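Local coordinates for protein telomere length regulator taz1 (Schizosaccharomyces pombe, PDB 4ZMI) that binds double-stranded telomeric DNA and regulates telomere length and function, and is represented here by its all-helical domain, at residues Leu10-Cys15 against Cys89-Leu94; Lys38-Pro43 against Ala212-Phe217; Ser45-Leu50 against Asp109-Thr114; Ile76-Ile81 against Asp93-Leu98. One frame throughout, in Å; residues are numbered along the deposited sequence.

Contact 1: residues Leu10-Cys15 against Cys89-Leu94; sequences LLVNDC and CLFEDL
Val12 of helix 5-35 lies alongside Phe91 at the end of helix 85-91 with their CA atoms 6.8 Å apart, and one turn further on Cys15 CA lies 7.6 Å from Leu94 CA. Between Phe91 and Leu94 the chain makes a type I beta turn, closed by Leu94 N to Phe91 O, and carries both residues to the same flank of the long helix. Val12 does most of the touching, with its two methyls given separate tasks. Val12 CG1, anti to the backbone N (chi1 -178°), meets Leu94 CD1 at 3.7 Å. Val12 CG2 sits over one face of the Phe91 ring, 4.0 Å from its centroid and 30° off the normal, a CH-pi contact that comes closest at CE2. Val12 CG2 also packs on Leu90, 3.6 Å from its carbonyl O and 3.9 Å from its CD2. This is the helical domain of Taz1, assigned by sequence to the TRF family and built without strands; here the turn between helices 85-91 and 95-107 is laid against the N-terminal part of helix 5-35. Leu94 is the N-cap residue of helix 95-107, and its CB points at helix 5-35, where Leu94 CD1 touches Cys15 SG at 3.7 Å; the Leu94 and Val12 side chains cross at about a right angle. Leu11 comes at the Phe91 ring from its edge, Leu11 CB lying near the ring plane 4.1 Å from Phe91 CZ. Trp3 meets the same ring with its plane nearly parallel, and Pro97 of helix 95-107 packs on Cys15.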
loop_
_atom_site.group_PDB
_atom_site.type_symbol
_atom_site.label_atom_id
_atom_site.label_comp_id
_atom_site.label_asym_id
_atom_site.label_seq_id
_atom_site.Cartn_x
_atom_site.Cartn_y
_atom_site.Cartn_z
ATOM N N LEU A 10 -8.938 0.062 -20.079
ATOM C CA LEU A 10 -8.238 1.335 -20.317
ATOM C C LEU A 10 -6.848 1.383 -19.683
ATOM O O LEU A 10 -5.937 1.970 -20.264
ATOM C CB LEU A 10 -9.025 2.527 -19.780
ATOM C CG LEU A 10 -10.369 2.934 -20.374
ATOM C CD1 LEU A 10 -10.929 4.115 -19.582
ATOM C CD2 LEU A 10 -10.248 3.279 -21.866
ATOM N N LEU A 11 -6.680 0.795 -18.493
ATOM C CA LEU A 11 -5.379 0.862 -17.807
ATOM C C LEU A 11 -4.335 0.084 -18.605
ATOM O O LEU A 11 -3.188 0.505 -18.701
ATOM C CB LEU A 11 -5.440 0.389 -16.328
ATOM C CG LEU A 11 -4.157 0.568 -15.486
ATOM C CD1 LEU A 11 -3.694 2.007 -15.512
ATOM C CD2 LEU A 11 -4.291 0.086 -14.014
ATOM N N VAL A 12 -4.744 -1.032 -19.203
ATOM C CA VAL A 12 -3.850 -1.788 -20.074
ATOM C C VAL A 12 -3.289 -0.883 -21.182
ATOM O O VAL A 12 -2.091 -0.917 -21.482
ATOM C CB VAL A 12 -4.569 -3.013 -20.688
ATOM C CG1 VAL A 12 -3.620 -3.839 -21.569
ATOM C CG2 VAL A 12 -5.172 -3.880 -19.591
ATOM N N ASN A 13 -4.159 -0.056 -21.758
ATOM C CA ASN A 13 -3.779 0.862 -22.839
ATOM C C ASN A 13 -2.809 1.973 -22.409
ATOM O O ASN A 13 -1.816 2.227 -23.081
ATOM C CB ASN A 13 -5.024 1.477 -23.500
ATOM C CG ASN A 13 -5.751 0.503 -24.428
ATOM O OD1 ASN A 13 -5.303 -0.625 -24.639
ATOM N ND2 ASN A 13 -6.881 0.939 -24.980
ATOM N N ASP A 14 -3.089 2.626 -21.286
ATOM C CA ASP A 14 -2.292 3.772 -20.853
ATOM C C ASP A 14 -1.241 3.397 -19.838
ATOM O O ASP A 14 -0.680 4.259 -19.154
ATOM C CB ASP A 14 -3.199 4.815 -20.236
ATOM C CG ASP A 14 -4.424 5.054 -21.062
ATOM O OD1 ASP A 14 -4.334 4.881 -22.295
ATOM O OD2 ASP A 14 -5.471 5.403 -20.481
ATOM N N CYS A 15 -0.970 2.106 -19.751
ATOM C CA CYS A 15 -0.191 1.563 -18.649
ATOM C C CYS A 15 1.207 2.146 -18.587
ATOM O O CYS A 15 1.570 2.829 -17.622
ATOM C CB CYS A 15 -0.118 0.047 -18.776
ATOM S SG CYS A 15 0.290 -0.776 -17.254
ATOM N N CYS A 89 -5.142 -12.229 -17.524
ATOM C CA CYS A 89 -4.861 -12.126 -18.954
ATOM C C CYS A 89 -4.624 -10.687 -19.362
ATOM O O CYS A 89 -3.693 -10.392 -20.104
ATOM C CB CYS A 89 -6.008 -12.705 -19.764
ATOM S SG CYS A 89 -6.436 -14.358 -19.252
ATOM N N LEU A 90 -5.466 -9.790 -18.865
ATOM C CA LEU A 90 -5.296 -8.378 -19.166
ATOM C C LEU A 90 -3.939 -7.841 -18.738
ATOM O O LEU A 90 -3.374 -7.008 -19.443
ATOM C CB LEU A 90 -6.401 -7.540 -18.527
ATOM C CG LEU A 90 -7.747 -7.562 -19.255
ATOM C CD1 LEU A 90 -8.809 -7.015 -18.345
ATOM C CD2 LEU A 90 -7.691 -6.750 -20.542
ATOM N N PHE A 91 -3.412 -8.306 -17.601
ATOM C CA PHE A 91 -2.242 -7.640 -17.001
ATOM C C PHE A 91 -0.945 -8.433 -16.887
ATOM O O PHE A 91 0.121 -7.847 -16.676
ATOM C CB PHE A 91 -2.592 -7.054 -15.637
ATOM C CG PHE A 91 -3.487 -5.873 -15.716
ATOM C CD1 PHE A 91 -4.802 -5.965 -15.302
ATOM C CD2 PHE A 91 -3.024 -4.675 -16.223
ATOM C CE1 PHE A 91 -5.634 -4.881 -15.373
ATOM C CE2 PHE A 91 -3.851 -3.584 -16.307
ATOM C CZ PHE A 91 -5.154 -3.684 -15.889
ATOM N N GLU A 92 -1.048 -9.751 -17.009
ATOM C CA GLU A 92 0.093 -10.671 -16.944
ATOM C C GLU A 92 1.408 -10.155 -17.573
ATOM O O GLU A 92 2.492 -10.466 -17.092
ATOM C CB GLU A 92 -0.335 -12.010 -17.564
ATOM C CG GLU A 92 0.756 -13.021 -17.842
ATOM C CD GLU A 92 0.232 -14.190 -18.660
ATOM O OE1 GLU A 92 0.666 -14.358 -19.823
ATOM O OE2 GLU A 92 -0.623 -14.934 -18.137
ATOM N N ASP A 93 1.310 -9.356 -18.633
ATOM C CA ASP A 93 2.496 -8.815 -19.302
ATOM C C ASP A 93 3.014 -7.566 -18.608
ATOM O O ASP A 93 4.211 -7.279 -18.630
ATOM C CB ASP A 93 2.188 -8.454 -20.766
ATOM C CG ASP A 93 2.430 -9.609 -21.734
ATOM O OD1 ASP A 93 3.594 -10.044 -21.865
ATOM O OD2 ASP A 93 1.461 -10.055 -22.393
ATOM N N LEU A 94 2.100 -6.825 -17.996
ATOM C CA LEU A 94 2.382 -5.470 -17.541
ATOM C C LEU A 94 2.819 -5.356 -16.083
ATOM O O LEU A 94 2.592 -4.322 -15.457
ATOM C CB LEU A 94 1.142 -4.604 -17.749
ATOM C CG LEU A 94 0.711 -4.432 -19.195
ATOM C CD1 LEU A 94 -0.648 -3.755 -19.287
ATOM C CD2 LEU A 94 1.768 -3.626 -19.907
#

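Contact 2: residues Lys38-Pro43 against Ala212-Phe217; sequences KDIVNP and ASFPAF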
loop_
_atom_site.group_PDB
_atom_site.type_symbol
_atom_site.label_atom_id
_atom_site.label_comp_id
_atom_site.label_asym_id
_atom_site.label_seq_id
_atom_site.Cartn_x
_atom_site.Cartn_y
_atom_site.Cartn_z
ATOM N N LYS A 38 15.826 14.652 8.298
ATOM C CA LYS A 38 15.747 14.878 9.745
ATOM C C LYS A 38 14.799 16.018 10.128
ATOM O O LYS A 38 14.334 16.084 11.265
ATOM C CB LYS A 38 17.140 15.062 10.379
ATOM C CG LYS A 38 17.733 16.470 10.300
ATOM C CD LYS A 38 17.742 17.163 11.662
ATOM C CE LYS A 38 18.578 18.439 11.628
ATOM N NZ LYS A 38 18.446 19.241 12.875
ATOM N N ASP A 39 14.501 16.905 9.183
ATOM C CA ASP A 39 13.537 17.973 9.437
ATOM C C ASP A 39 12.097 17.542 9.142
ATOM O O ASP A 39 11.148 18.145 9.648
ATOM C CB ASP A 39 13.886 19.224 8.635
ATOM C CG ASP A 39 15.201 19.826 9.054
ATOM O OD1 ASP A 39 16.141 19.050 9.326
ATOM O OD2 ASP A 39 15.294 21.071 9.121
ATOM N N ILE A 40 11.938 16.505 8.321
ATOM C CA ILE A 40 10.617 15.976 7.995
ATOM C C ILE A 40 10.109 15.125 9.161
ATOM O O ILE A 40 10.326 13.918 9.212
ATOM C CB ILE A 40 10.669 15.176 6.691
ATOM C CG1 ILE A 40 11.347 16.015 5.607
ATOM C CG2 ILE A 40 9.270 14.750 6.245
ATOM C CD1 ILE A 40 11.365 15.369 4.242
ATOM N N VAL A 41 9.434 15.783 10.097
ATOM C CA VAL A 41 9.085 15.191 11.383
ATOM C C VAL A 41 7.748 14.445 11.342
ATOM O O VAL A 41 7.506 13.541 12.139
ATOM C CB VAL A 41 9.067 16.278 12.487
ATOM C CG1 VAL A 41 8.805 15.677 13.864
ATOM C CG2 VAL A 41 10.386 17.033 12.501
ATOM N N ASN A 42 6.882 14.818 10.407
ATOM C CA ASN A 42 5.594 14.154 10.267
ATOM C C ASN A 42 5.090 14.332 8.839
ATOM O O ASN A 42 5.721 15.062 8.059
ATOM C CB ASN A 42 4.595 14.698 11.296
ATOM C CG ASN A 42 4.514 16.210 11.286
ATOM O OD1 ASN A 42 4.666 16.852 10.244
ATOM N ND2 ASN A 42 4.273 16.791 12.454
ATOM N N PRO A 43 3.975 13.660 8.479
ATOM C CA PRO A 43 3.463 13.864 7.124
ATOM C C PRO A 43 3.236 15.337 6.789
ATOM O O PRO A 43 3.604 15.761 5.693
ATOM C CB PRO A 43 2.137 13.082 7.118
ATOM C CG PRO A 43 1.964 12.518 8.516
ATOM C CD PRO A 43 3.309 12.523 9.142
ATOM N N ALA A 212 7.704 4.481 15.496
ATOM C CA ALA A 212 8.984 4.889 14.919
ATOM C C ALA A 212 8.963 6.342 14.490
ATOM O O ALA A 212 7.899 6.929 14.314
ATOM C CB ALA A 212 9.382 4.009 13.780
ATOM N N SER A 213 10.148 6.924 14.351
ATOM C CA SER A 213 10.260 8.269 13.835
ATOM C C SER A 213 9.822 8.263 12.378
ATOM O O SER A 213 10.031 7.277 11.656
ATOM C CB SER A 213 11.700 8.730 13.905
ATOM O OG SER A 213 12.516 7.800 13.223
ATOM N N PHE A 214 9.222 9.371 11.954
ATOM C CA PHE A 214 8.747 9.511 10.588
ATOM C C PHE A 214 9.826 9.275 9.525
ATOM O O PHE A 214 9.606 8.498 8.602
ATOM C CB PHE A 214 8.022 10.844 10.371
ATOM C CG PHE A 214 7.201 10.870 9.109
ATOM C CD1 PHE A 214 6.078 10.075 8.992
ATOM C CD2 PHE A 214 7.567 11.658 8.039
ATOM C CE1 PHE A 214 5.323 10.075 7.837
ATOM C CE2 PHE A 214 6.811 11.671 6.887
ATOM C CZ PHE A 214 5.686 10.878 6.787
ATOM N N PRO A 215 10.997 9.928 9.645
ATOM C CA PRO A 215 11.999 9.715 8.593
ATOM C C PRO A 215 12.454 8.268 8.532
ATOM O O PRO A 215 12.947 7.804 7.504
ATOM C CB PRO A 215 13.161 10.589 9.050
ATOM C CG PRO A 215 12.968 10.715 10.510
ATOM C CD PRO A 215 11.499 10.858 10.665
ATOM N N ALA A 216 12.297 7.563 9.639
ATOM C CA ALA A 216 12.644 6.162 9.658
ATOM C C ALA A 216 11.490 5.360 9.068
ATOM O O ALA A 216 11.697 4.373 8.357
ATOM C CB ALA A 216 12.953 5.709 11.074
ATOM N N PHE A 217 10.272 5.785 9.382
ATOM C CA PHE A 217 9.084 5.180 8.797
ATOM C C PHE A 217 9.177 5.304 7.286
ATOM O O PHE A 217 9.113 4.304 6.559
ATOM C CB PHE A 217 7.830 5.865 9.332
ATOM C CG PHE A 217 6.551 5.378 8.700
ATOM C CD1 PHE A 217 6.276 4.029 8.619
ATOM C CD2 PHE A 217 5.610 6.273 8.212
ATOM C CE1 PHE A 217 5.098 3.578 8.044
ATOM C CE2 PHE A 217 4.427 5.816 7.645
ATOM C CZ PHE A 217 4.179 4.470 7.568
#
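The Phe214 ring lies against the Asn42-Pro43 peptide where two helix starts meet: Asn42 is the N-cap of helix 43-50 and Ser213 that of helix 214-229. Phe214 is the first residue of its helix, with CG anti to the backbone N (chi1 -164°), and its CB points at the loop. Over one ring face, offset toward the rim, stand the carbonyl carbon of Asn42, 3.7 Å from Phe214 CE2, and CD of Pro43. The proline makes a CH-pi contact: Pro43 CD is 3.7 Å from the centroid of the Phe214 ring, 24° off the ring normal, and closer still to Phe214 CE1 at 3.4 Å. The Pro43 and Phe214 side chains cross obliquely. At the ring edge, in its plane, lies the carbonyl O of Ile40, 3.8 Å from Phe214 CD2; the Ile40 methyl CG2 reaches the same carbon at 4.0 Å. Ile40 is the centre of an inverse gamma turn, a tight bend in the loop that joins helix 5-35 to helix 43-50. The polar end of Asn42 is used within its own helix start: its side chain caps a backbone N in the first turn, and OD1 is hydrogen-bonded to Ser45 OG. Phe46 of helix 43-50 and Arg151 of helix 137-154 also touch Phe214. Further out, Pro215 and Ile40 both touch Phe33 of helix 5-35. Backbone oxygens complete the fit: Val41 O lies 3.3 Å from Phe214 CB, and Ile40 O 3.6 Å from Pro215 CD.

Contact 3: residues Ser45-Leu50 against Asp109-Thr114; sequences SFSERL and DLLDNT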
loop_
_atom_site.group_PDB
_atom_site.type_symbol
_atom_site.label_atom_id
_atom_site.label_comp_id
_atom_site.label_asym_id
_atom_site.label_seq_id
_atom_site.Cartn_x
_atom_site.Cartn_y
_atom_site.Cartn_z
ATOM N N SER A 45 4.801 17.878 7.707
ATOM C CA SER A 45 6.097 18.474 7.383
ATOM C C SER A 45 6.557 18.045 6.001
ATOM O O SER A 45 7.153 18.835 5.252
ATOM C CB SER A 45 7.150 18.086 8.419
ATOM O OG SER A 45 6.728 18.471 9.712
ATOM N N PHE A 46 6.288 16.783 5.681
ATOM C CA PHE A 46 6.588 16.244 4.366
ATOM C C PHE A 46 5.847 17.101 3.349
ATOM O O PHE A 46 6.375 17.412 2.277
ATOM C CB PHE A 46 6.151 14.779 4.284
ATOM C CG PHE A 46 6.924 13.967 3.295
ATOM C CD1 PHE A 46 7.664 14.577 2.297
ATOM C CD2 PHE A 46 6.900 12.580 3.360
ATOM C CE1 PHE A 46 8.370 13.824 1.378
ATOM C CE2 PHE A 46 7.601 11.821 2.442
ATOM C CZ PHE A 46 8.336 12.449 1.448
ATOM N N SER A 47 4.639 17.521 3.718
ATOM C CA SER A 47 3.787 18.296 2.815
ATOM C C SER A 47 4.350 19.688 2.562
ATOM O O SER A 47 4.488 20.123 1.419
ATOM C CB SER A 47 2.368 18.415 3.377
ATOM O OG SER A 47 1.727 17.159 3.409
ATOM N N GLU A 48 4.674 20.380 3.643
ATOM C CA GLU A 48 5.226 21.719 3.544
ATOM C C GLU A 48 6.509 21.715 2.735
ATOM O O GLU A 48 6.704 22.568 1.875
ATOM C CB GLU A 48 5.496 22.291 4.928
ATOM C CG GLU A 48 4.271 22.383 5.808
ATOM C CD GLU A 48 4.615 22.820 7.224
ATOM O OE1 GLU A 48 5.774 23.246 7.454
ATOM O OE2 GLU A 48 3.732 22.733 8.108
ATOM N N ARG A 49 7.388 20.756 2.999
ATOM C CA ARG A 49 8.640 20.714 2.258
ATOM C C ARG A 49 8.406 20.451 0.771
ATOM O O ARG A 49 9.106 21.009 -0.071
ATOM C CB ARG A 49 9.618 19.706 2.863
ATOM C CG ARG A 49 10.866 19.429 2.014
ATOM C CD ARG A 49 11.766 20.653 1.793
ATOM N NE ARG A 49 13.009 20.269 1.119
ATOM C CZ ARG A 49 13.969 21.111 0.735
ATOM N NH1 ARG A 49 13.848 22.416 0.948
ATOM N NH2 ARG A 49 15.057 20.642 0.134
ATOM N N LEU A 50 7.415 19.626 0.441
ATOM C CA LEU A 50 7.146 19.342 -0.963
ATOM C C LEU A 50 6.638 20.576 -1.732
ATOM O O LEU A 50 7.007 20.792 -2.892
ATOM C CB LEU A 50 6.198 18.140 -1.116
ATOM C CG LEU A 50 6.852 16.756 -0.978
ATOM C CD1 LEU A 50 5.824 15.651 -0.857
ATOM C CD2 LEU A 50 7.773 16.455 -2.149
ATOM N N ASP A 109 0.927 8.399 0.018
ATOM C CA ASP A 109 0.077 8.064 1.154
ATOM C C ASP A 109 0.828 8.397 2.445
ATOM O O ASP A 109 0.224 8.491 3.512
ATOM C CB ASP A 109 -0.330 6.577 1.114
ATOM C CG ASP A 109 -1.449 6.234 2.095
ATOM O OD1 ASP A 109 -2.325 7.085 2.334
ATOM O OD2 ASP A 109 -1.457 5.099 2.623
ATOM N N LEU A 110 2.137 8.608 2.330
ATOM C CA LEU A 110 2.950 9.091 3.450
ATOM C C LEU A 110 2.570 10.506 3.828
ATOM O O LEU A 110 2.992 11.011 4.868
ATOM C CB LEU A 110 4.425 9.079 3.077
ATOM C CG LEU A 110 4.995 7.686 2.868
ATOM C CD1 LEU A 110 6.334 7.773 2.161
ATOM C CD2 LEU A 110 5.091 6.948 4.211
ATOM N N LEU A 111 1.790 11.151 2.963
ATOM C CA LEU A 111 1.360 12.526 3.186
ATOM C C LEU A 111 0.073 12.608 4.009
ATOM O O LEU A 111 -0.393 13.695 4.336
ATOM C CB LEU A 111 1.187 13.253 1.846
ATOM C CG LEU A 111 2.446 13.376 0.981
ATOM C CD1 LEU A 111 2.171 14.085 -0.333
ATOM C CD2 LEU A 111 3.554 14.095 1.757
ATOM N N ASP A 112 -0.506 11.457 4.335
ATOM C CA ASP A 112 -1.780 11.419 5.059
ATOM C C ASP A 112 -1.578 11.831 6.516
ATOM O O ASP A 112 -1.184 11.018 7.343
ATOM C CB ASP A 112 -2.386 10.008 4.973
ATOM C CG ASP A 112 -3.550 9.806 5.925
ATOM O OD1 ASP A 112 -4.136 10.805 6.394
ATOM O OD2 ASP A 112 -3.876 8.635 6.213
ATOM N N ASN A 113 -1.882 13.081 6.847
ATOM C CA ASN A 113 -1.677 13.540 8.221
ATOM C C ASN A 113 -2.681 13.012 9.253
ATOM O O ASN A 113 -2.682 13.470 10.386
ATOM C CB ASN A 113 -1.538 15.072 8.299
ATOM C CG ASN A 113 -2.849 15.810 8.080
ATOM O OD1 ASN A 113 -3.915 15.371 8.517
ATOM N ND2 ASN A 113 -2.771 16.954 7.405
ATOM N N THR A 114 -3.540 12.066 8.870
ATOM C CA THR A 114 -4.390 11.406 9.859
ATOM C C THR A 114 -3.707 10.125 10.348
ATOM O O THR A 114 -4.159 9.487 11.302
ATOM C CB THR A 114 -5.751 11.014 9.281
ATOM O OG1 THR A 114 -5.557 10.124 8.174
ATOM C CG2 THR A 114 -6.537 12.247 8.817
#
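Leu111 inserts its CD2 methyl between Phe46, Ser47 and Leu50 of helix 43-50, and this is the tight part of the contact. Leu111 CD2 lies 3.7 Å from Phe46 CB and equally near Phe46 CG, at the root of the aromatic side chain, and 3.8 Å from Leu50 CD1. Leu111 CG is anti to the carbonyl carbon (chi1 -61°); the side chain crosses Phe46 at about a right angle and Leu50 at a slant. Leu58 and Tyr59 of helix 52-68 also pack on Leu111, so the loop after helix 95-107 contributes this leucine to the hydrophobic core shared by successive helices of the all-alpha domain. Packing is looser toward the end of the Phe46 ring, where Phe46 CE2 is 4.2 Å from Leu110 CB; Leu110 also packs on Phe217 of helix 214-229. On the more open side stands Ser47, whose OG is 3.9 Å from Leu111 CD2 and makes a weak hydrogen bond to Pro43 O. Beyond Leu111 the loop turns polar: Asp112 OD1 accepts Thr114 N at 2.8 Å in an Asx turn, met from well above the carboxylate plane.

Contact 4: residues Ile76-Ile81 against Asp93-Leu98; sequences IFFSYI and DLEKPL
Leu98 of helix 95-107 meets Ile76 just before helix 78-83, Phe78 at its first position and Ile81 about a turn in, and can be followed outward from its backbone. Leu98 CB points at the opposite segment and packs on the far end of the Phe78 ring, 3.7 Å from Phe78 CZ and 3.8 Å from Phe78 CE2. Leu98 CG stands anti to the carbonyl carbon (chi1 -79°), and from it the two methyls part. Leu98 CD1 meets Ile81 CD1 at 4.1 Å, the side chains reaching toward each other tip to tip; Leu98 CD2 meets Ile76 CD1, also at 4.1 Å, the two chains crossing at about a right angle. One turn earlier, Glu95 lays its CG 4.1 Å from Phe78 CE2, its carboxylate plane turned 77° from the ring. That carboxylate looks to the C-terminus of the chain: OE1 accepts Leu234 N, and OE2 is weakly bonded to Arg233 N. Lys99 adds a cation-pi contact to Phe78, and Gln102 NE2 donates to Ile76 O. The elements joined are two helices linked through helix 85-91, whose Phe91 also packs on Ile81 and Leu98. Between the two segments the contact is made essentially by hydrocarbon surfaces, which is consistent with burial and shape fit holding the two helices together here, while the directional bonds lie around this apolar centre.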
loop_
_atom_site.group_PDB
_atom_site.type_symbol
_atom_site.label_atom_id
_atom_site.label_comp_id
_atom_site.label_asym_id
_atom_site.label_seq_id
_atom_site.Cartn_x
_atom_site.Cartn_y
_atom_site.Cartn_z
ATOM N N ILE A 76 -3.257 -0.800 -6.690
ATOM C CA ILE A 76 -3.338 -2.010 -7.482
ATOM C C ILE A 76 -3.213 -3.238 -6.605
ATOM O O ILE A 76 -2.367 -3.282 -5.717
ATOM C CB ILE A 76 -2.169 -2.072 -8.455
ATOM C CG1 ILE A 76 -2.201 -0.875 -9.405
ATOM C CG2 ILE A 76 -2.182 -3.400 -9.196
ATOM C CD1 ILE A 76 -3.442 -0.822 -10.261
ATOM N N PHE A 77 -4.026 -4.252 -6.873
ATOM C CA PHE A 77 -3.992 -5.463 -6.076
ATOM C C PHE A 77 -3.541 -6.676 -6.837
ATOM O O PHE A 77 -4.307 -7.271 -7.609
ATOM C CB PHE A 77 -5.346 -5.684 -5.430
ATOM C CG PHE A 77 -5.643 -4.673 -4.388
ATOM C CD1 PHE A 77 -6.221 -3.468 -4.728
ATOM C CD2 PHE A 77 -5.255 -4.893 -3.069
ATOM C CE1 PHE A 77 -6.473 -2.515 -3.765
ATOM C CE2 PHE A 77 -5.496 -3.960 -2.090
ATOM C CZ PHE A 77 -6.103 -2.748 -2.432
ATOM N N PHE A 78 -2.291 -7.055 -6.591
ATOM C CA PHE A 78 -1.699 -8.179 -7.287
ATOM C C PHE A 78 -2.350 -9.496 -6.899
ATOM O O PHE A 78 -2.470 -10.406 -7.727
ATOM C CB PHE A 78 -0.180 -8.193 -7.116
ATOM C CG PHE A 78 0.506 -7.062 -7.833
ATOM C CD1 PHE A 78 0.896 -5.929 -7.153
ATOM C CD2 PHE A 78 0.721 -7.122 -9.200
ATOM C CE1 PHE A 78 1.502 -4.881 -7.814
ATOM C CE2 PHE A 78 1.329 -6.084 -9.862
ATOM C CZ PHE A 78 1.723 -4.961 -9.173
ATOM N N SER A 79 -2.819 -9.593 -5.663
ATOM C CA SER A 79 -3.560 -10.788 -5.290
ATOM C C SER A 79 -4.844 -10.900 -6.105
ATOM O O SER A 79 -5.247 -11.985 -6.474
ATOM C CB SER A 79 -3.898 -10.800 -3.802
ATOM O OG SER A 79 -4.735 -9.714 -3.447
ATOM N N TYR A 80 -5.483 -9.771 -6.375
ATOM C CA TYR A 80 -6.737 -9.777 -7.109
ATOM C C TYR A 80 -6.490 -10.148 -8.577
ATOM O O TYR A 80 -7.131 -11.034 -9.113
ATOM C CB TYR A 80 -7.370 -8.399 -7.001
ATOM C CG TYR A 80 -8.727 -8.251 -7.633
ATOM C CD1 TYR A 80 -9.873 -8.275 -6.860
ATOM C CD2 TYR A 80 -8.856 -8.035 -8.988
ATOM C CE1 TYR A 80 -11.115 -8.117 -7.417
ATOM C CE2 TYR A 80 -10.112 -7.886 -9.575
ATOM C CZ TYR A 80 -11.232 -7.927 -8.782
ATOM O OH TYR A 80 -12.463 -7.755 -9.340
ATOM N N ILE A 81 -5.537 -9.465 -9.200
ATOM C CA ILE A 81 -5.125 -9.724 -10.564
ATOM C C ILE A 81 -4.673 -11.164 -10.777
ATOM O O ILE A 81 -4.967 -11.752 -11.807
ATOM C CB ILE A 81 -3.988 -8.791 -10.963
ATOM C CG1 ILE A 81 -4.489 -7.347 -10.985
ATOM C CG2 ILE A 81 -3.431 -9.192 -12.307
ATOM C CD1 ILE A 81 -3.425 -6.350 -11.349
ATOM N N ASP A 93 1.310 -9.356 -18.633
ATOM C CA ASP A 93 2.496 -8.815 -19.302
ATOM C C ASP A 93 3.014 -7.566 -18.608
ATOM O O ASP A 93 4.211 -7.279 -18.630
ATOM C CB ASP A 93 2.188 -8.454 -20.766
ATOM C CG ASP A 93 2.430 -9.609 -21.734
ATOM O OD1 ASP A 93 3.594 -10.044 -21.865
ATOM O OD2 ASP A 93 1.461 -10.055 -22.393
ATOM N N LEU A 94 2.100 -6.825 -17.996
ATOM C CA LEU A 94 2.382 -5.470 -17.541
ATOM C C LEU A 94 2.819 -5.356 -16.083
ATOM O O LEU A 94 2.592 -4.322 -15.457
ATOM C CB LEU A 94 1.142 -4.604 -17.749
ATOM C CG LEU A 94 0.711 -4.432 -19.195
ATOM C CD1 LEU A 94 -0.648 -3.755 -19.287
ATOM C CD2 LEU A 94 1.768 -3.626 -19.907
ATOM N N GLU A 95 3.435 -6.393 -15.530
ATOM C CA GLU A 95 3.751 -6.362 -14.102
ATOM C C GLU A 95 4.694 -5.223 -13.734
ATOM O O GLU A 95 4.460 -4.510 -12.765
ATOM C CB GLU A 95 4.307 -7.697 -13.617
ATOM C CG GLU A 95 4.347 -7.798 -12.112
ATOM C CD GLU A 95 5.080 -9.025 -11.622
ATOM O OE1 GLU A 95 4.501 -10.127 -11.656
ATOM O OE2 GLU A 95 6.241 -8.884 -11.197
ATOM N N LYS A 96 5.743 -5.043 -14.530
ATOM C CA LYS A 96 6.729 -3.983 -14.302
ATOM C C LYS A 96 6.101 -2.591 -14.131
ATOM O O LYS A 96 6.341 -1.934 -13.127
ATOM C CB LYS A 96 7.829 -3.964 -15.388
ATOM C CG LYS A 96 8.112 -5.308 -16.094
ATOM C CD LYS A 96 7.131 -5.589 -17.258
ATOM C CE LYS A 96 7.552 -6.798 -18.096
ATOM N NZ LYS A 96 8.554 -6.463 -19.153
ATOM N N PRO A 97 5.291 -2.126 -15.097
ATOM C CA PRO A 97 4.738 -0.786 -14.862
ATOM C C PRO A 97 3.661 -0.755 -13.780
ATOM O O PRO A 97 3.419 0.313 -13.230
ATOM C CB PRO A 97 4.121 -0.426 -16.216
ATOM C CG PRO A 97 3.759 -1.723 -16.797
ATOM C CD PRO A 97 4.889 -2.639 -16.416
ATOM N N LEU A 98 3.015 -1.882 -13.493
ATOM C CA LEU A 98 2.027 -1.904 -12.420
ATOM C C LEU A 98 2.724 -1.611 -11.094
ATOM O O LEU A 98 2.234 -0.821 -10.297
ATOM C CB LEU A 98 1.273 -3.234 -12.370
ATOM C CG LEU A 98 0.149 -3.362 -13.426
ATOM C CD1 LEU A 98 -0.347 -4.783 -13.535
ATOM C CD2 LEU A 98 -1.028 -2.420 -13.139
#

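Contacts 1 and 4 form one continuous cluster: their segments overlap at Asp93-Leu94, and Phe91 of contact 1 packs on Ile81 and Leu98 of contact 4. Contacts 2 and 3 form another, both across the chain's centre from contact 4, where Phe214 meets Phe46 and Leu110. The centres of contacts 1 and 2 are 35 Å apart, yet helix 5-35 spans the distance, carrying Val12 at one end and leading into the loop 38-43 at the other. In each cluster one contact is buried, 4 and 3, and its partner only partly so. All four are apolar, but contacts 1 and 2 add CH-pi packing on a phenylalanine face, whereas in 3 and 4 leucine carbons pack against phenylalanine and aliphatic side chains.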